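Local coordinates for protein DOA1 (Saccharomyces cerevisiae, PDB 3ODT) that probably binds ubiquitin through its WD40 beta-propeller domain, a role tied to regulating the turnover of F-box proteins, at residues Arg22-Val27 with Ile269-Cys274. Numbering follows the deposited sequence. Where two conformers were deposited one is given.
Sequences RDVVAV and IWSVDC
The guanidinium of R22 lies flat over one face of the W270 indole, the two planes 23° apart. R22 CZ sits 3.7 Å from the centroid of the six-membered ring, close to its normal, a cation-pi contact, while CD rests over the five-membered ring as a CH-pi donor. NH1 comes lowest, 3.3 Å from W270 CZ2. Bends at chi2 and chi3 fold the R22 chain back, although its CB points away from strand 269-274. Farther along, S271 OG, anti to its backbone N (chi1 -178°), donates a hydrogen bond of 2.7 Å to D23 OD1, which accepts it with its anti lone pair. V24 CG2 packs 3.6 Å from the same S271 OG. A nearly straight bond (173°) then runs from A26 N to D273 OD2, 2.9 Å apart and again on the anti lone pair; V25 CG2 lies alongside at 3.7 Å from D273 OD2. Strands 21-26 and 269-274 are the innermost strands of adjacent blades in a seven-bladed WD40 propeller, nearly parallel neighbours lining the central channel, and here the first blade meets the last, whose sheet is closed by N-terminal strand 9-14. Y229 stacks on the indole, and D20, a calcium ligand with S285 and N287, accepts a hydrogen bond from W270 NE1. K232 NZ salt-bridges D273 OD1 and also bonds V272 O, while the backbone N of V65, in the next blade, binds D23 OD2. A classic beta bulge at W270 and S271, both facing G283, interrupts the regular pairing of strand 269-274 beside these contacts.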
ATOM      1  N   ARG A  22       4.491   5.293  -7.394  1.00  6.31           N
ATOM      2  CA  ARG A  22       3.301   4.474  -7.326  1.00  8.27           C
ATOM      3  C   ARG A  22       3.086   3.775  -5.990  1.00  6.39           C
ATOM      4  O   ARG A  22       1.973   3.377  -5.672  1.00  8.41           O
ATOM      5  CB  ARG A  22       3.362   3.418  -8.413  1.00  7.72           C
ATOM      6  CG  ARG A  22       3.310   3.960  -9.843  1.00  9.72           C
ATOM      7  CD  ARG A  22       1.958   4.578 -10.175  1.00  9.27           C
ATOM      8  NE  ARG A  22       0.877   3.660  -9.825  1.00 11.77           N
ATOM      9  CZ  ARG A  22      -0.346   3.687 -10.318  1.00 13.30           C
ATOM     10  NH1 ARG A  22      -0.667   4.573 -11.242  1.00 13.05           N
ATOM     11  NH2 ARG A  22      -1.250   2.796  -9.888  1.00 13.94           N
ATOM     12  N   ASP A  23       4.151   3.625  -5.229  1.00  6.53           N
ATOM     13  CA  ASP A  23       4.081   2.955  -3.944  1.00  5.60           C
ATOM     14  C   ASP A  23       5.273   3.342  -3.078  1.00  5.84           C
ATOM     15  O   ASP A  23       6.393   3.534  -3.574  1.00  8.30           O
ATOM     16  CB  ASP A  23       3.992   1.441  -4.124  1.00  7.80           C
ATOM     17  CG  ASP A  23       3.212   0.752  -2.981  1.00 10.92           C
ATOM     18  OD1 ASP A  23       2.629   1.447  -2.112  1.00 14.21           O
ATOM     19  OD2 ASP A  23       3.143  -0.496  -2.979  1.00  8.57           O
ATOM     20  N   VAL A  24       4.996   3.517  -1.776  1.00  5.25           N
ATOM     21  CA  VAL A  24       5.982   3.877  -0.764  1.00  4.44           C
ATOM     22  C   VAL A  24       5.849   2.966   0.449  1.00  7.29           C
ATOM     23  O   VAL A  24       4.749   2.493   0.777  1.00  8.11           O
ATOM     24  CB  VAL A  24       5.838   5.366  -0.344  1.00  5.86           C
ATOM     25  CG1 VAL A  24       6.015   6.266  -1.567  1.00  8.69           C
ATOM     26  CG2 VAL A  24       4.490   5.629   0.293  1.00  7.82           C
ATOM     27  N   VAL A  25       6.956   2.763   1.158  1.00  5.90           N
ATOM     28  CA  VAL A  25       6.951   1.939   2.345  1.00  6.89           C
ATOM     29  C   VAL A  25       7.939   2.493   3.364  1.00  5.92           C
ATOM     30  O   VAL A  25       9.044   2.929   3.012  1.00  7.78           O
ATOM     31  CB  VAL A  25       7.242   0.430   1.993  1.00  9.23           C
ATOM     32  CG1 VAL A  25       8.651   0.229   1.412  1.00 10.82           C
ATOM     33  CG2 VAL A  25       7.028  -0.475   3.187  1.00 12.31           C
ATOM     34  N   ALA A  26       7.556   2.445   4.638  1.00  7.06           N
ATOM     35  CA  ALA A  26       8.454   2.704   5.731  1.00  8.12           C
ATOM     36  C   ALA A  26       9.356   1.491   5.961  1.00  8.31           C
ATOM     37  O   ALA A  26       8.895   0.330   6.010  1.00 16.34           O
ATOM     38  CB  ALA A  26       7.665   2.981   6.991  1.00 14.05           C
ATOM     39  N   VAL A  27      10.638   1.749   6.103  1.00  7.50           N
ATOM     40  CA  VAL A  27      11.567   0.705   6.467  1.00  9.89           C
ATOM     41  C   VAL A  27      11.835   0.847   7.966  1.00  9.26           C
ATOM     42  O   VAL A  27      11.695  -0.106   8.740  1.00 11.99           O
ATOM     43  CB  VAL A  27      12.838   0.819   5.648  1.00  8.60           C
ATOM     44  CG1 VAL A  27      13.924  -0.079   6.215  1.00 11.61           C
ATOM     45  CG2 VAL A  27      12.534   0.472   4.186  1.00 13.32           C
ATOM     46  N   ILE A 269      -2.678  11.161  -6.063  1.00  5.96           N
ATOM     47  CA  ILE A 269      -1.856  10.717  -4.938  1.00  6.73           C
ATOM     48  C   ILE A 269      -2.005   9.188  -4.841  1.00  5.47           C
ATOM     49  O   ILE A 269      -3.091   8.708  -4.562  1.00  7.03           O
ATOM     50  CB  ILE A 269      -2.286  11.353  -3.603  1.00  7.17           C
ATOM     51  CG1 ILE A 269      -2.615  12.836  -3.777  1.00  7.29           C
ATOM     52  CG2 ILE A 269      -1.166  11.117  -2.547  1.00  6.96           C
ATOM     53  CD1 ILE A 269      -1.509  13.661  -4.402  1.00  9.89           C
ATOM     54  N   TRP A 270      -0.937   8.453  -5.175  1.00  5.29           N
ATOM     55  CA  TRP A 270      -1.029   7.016  -5.365  1.00  5.12           C
ATOM     56  C   TRP A 270      -0.923   6.165  -4.110  1.00  5.18           C
ATOM     57  O   TRP A 270      -1.486   5.074  -4.050  1.00  7.52           O
ATOM     58  CB  TRP A 270       0.024   6.540  -6.365  1.00  7.63           C
ATOM     59  CG  TRP A 270      -0.160   7.105  -7.705  1.00  7.76           C
ATOM     60  CD1 TRP A 270       0.664   7.968  -8.357  1.00  7.04           C
ATOM     61  CD2 TRP A 270      -1.263   6.850  -8.577  1.00  9.00           C
ATOM     62  NE1 TRP A 270       0.137   8.276  -9.593  1.00  7.29           N
ATOM     63  CE2 TRP A 270      -1.047   7.603  -9.747  1.00  7.29           C
ATOM     64  CE3 TRP A 270      -2.417   6.078  -8.469  1.00 10.81           C
ATOM     65  CZ2 TRP A 270      -1.936   7.595 -10.811  1.00  8.34           C
ATOM     66  CZ3 TRP A 270      -3.303   6.055  -9.541  1.00  8.88           C
ATOM     67  CH2 TRP A 270      -3.069   6.836 -10.682  1.00  9.66           C
ATOM     68  N   SER A 271      -0.115   6.625  -3.162  1.00  5.82           N
ATOM     69  CA  SER A 271       0.252   5.756  -2.057  1.00  7.04           C
ATOM     70  C   SER A 271       0.621   6.540  -0.806  1.00  6.20           C
ATOM     71  O   SER A 271       1.191   7.640  -0.868  1.00  6.79           O
ATOM     72  CB  SER A 271       1.459   4.909  -2.489  1.00  7.83           C
ATOM     73  OG  SER A 271       1.840   3.995  -1.459  1.00  8.43           O
ATOM     74  N   VAL A 272       0.230   5.976   0.325  1.00  5.52           N
ATOM     75  CA  VAL A 272       0.689   6.411   1.640  1.00  5.43           C
ATOM     76  C   VAL A 272       1.155   5.223   2.455  1.00  6.81           C
ATOM     77  O   VAL A 272       0.715   4.070   2.242  1.00  7.46           O
ATOM     78  CB  VAL A 272      -0.424   7.126   2.440  1.00  6.84           C
ATOM     79  CG1 VAL A 272      -0.724   8.494   1.824  1.00 10.05           C
ATOM     80  CG2 VAL A 272      -1.713   6.282   2.451  1.00 10.59           C
ATOM     81  N   ASP A 273       2.075   5.500   3.368  1.00  6.98           N
ATOM     82  CA  ASP A 273       2.444   4.540   4.399  1.00  6.01           C
ATOM     83  C   ASP A 273       2.795   5.335   5.643  1.00  7.51           C
ATOM     84  O   ASP A 273       3.002   6.537   5.574  1.00 13.39           O
ATOM     85  CB  ASP A 273       3.604   3.653   3.954  1.00  8.01           C
ATOM     86  CG  ASP A 273       3.678   2.329   4.736  1.00  9.95           C
ATOM     87  OD1 ASP A 273       2.621   1.784   5.036  1.00 23.63           O
ATOM     88  OD2 ASP A 273       4.762   1.831   5.020  1.00 10.87           O
ATOM     89  N   CYS A 274       2.818   4.620   6.766  0.54  8.06           N
ATOM     90  CA  CYS A 274       3.013   5.195   8.098  0.54  9.43           C
ATOM     91  C   CYS A 274       4.283   4.658   8.787  0.54 11.74           C
ATOM     92  O   CYS A 274       4.452   3.447   8.962  0.54 14.83           O
ATOM     93  CB  CYS A 274       1.785   4.894   8.986  0.54 13.11           C
ATOM     94  SG  CYS A 274       0.180   5.529   8.319  0.54 10.71           S
TER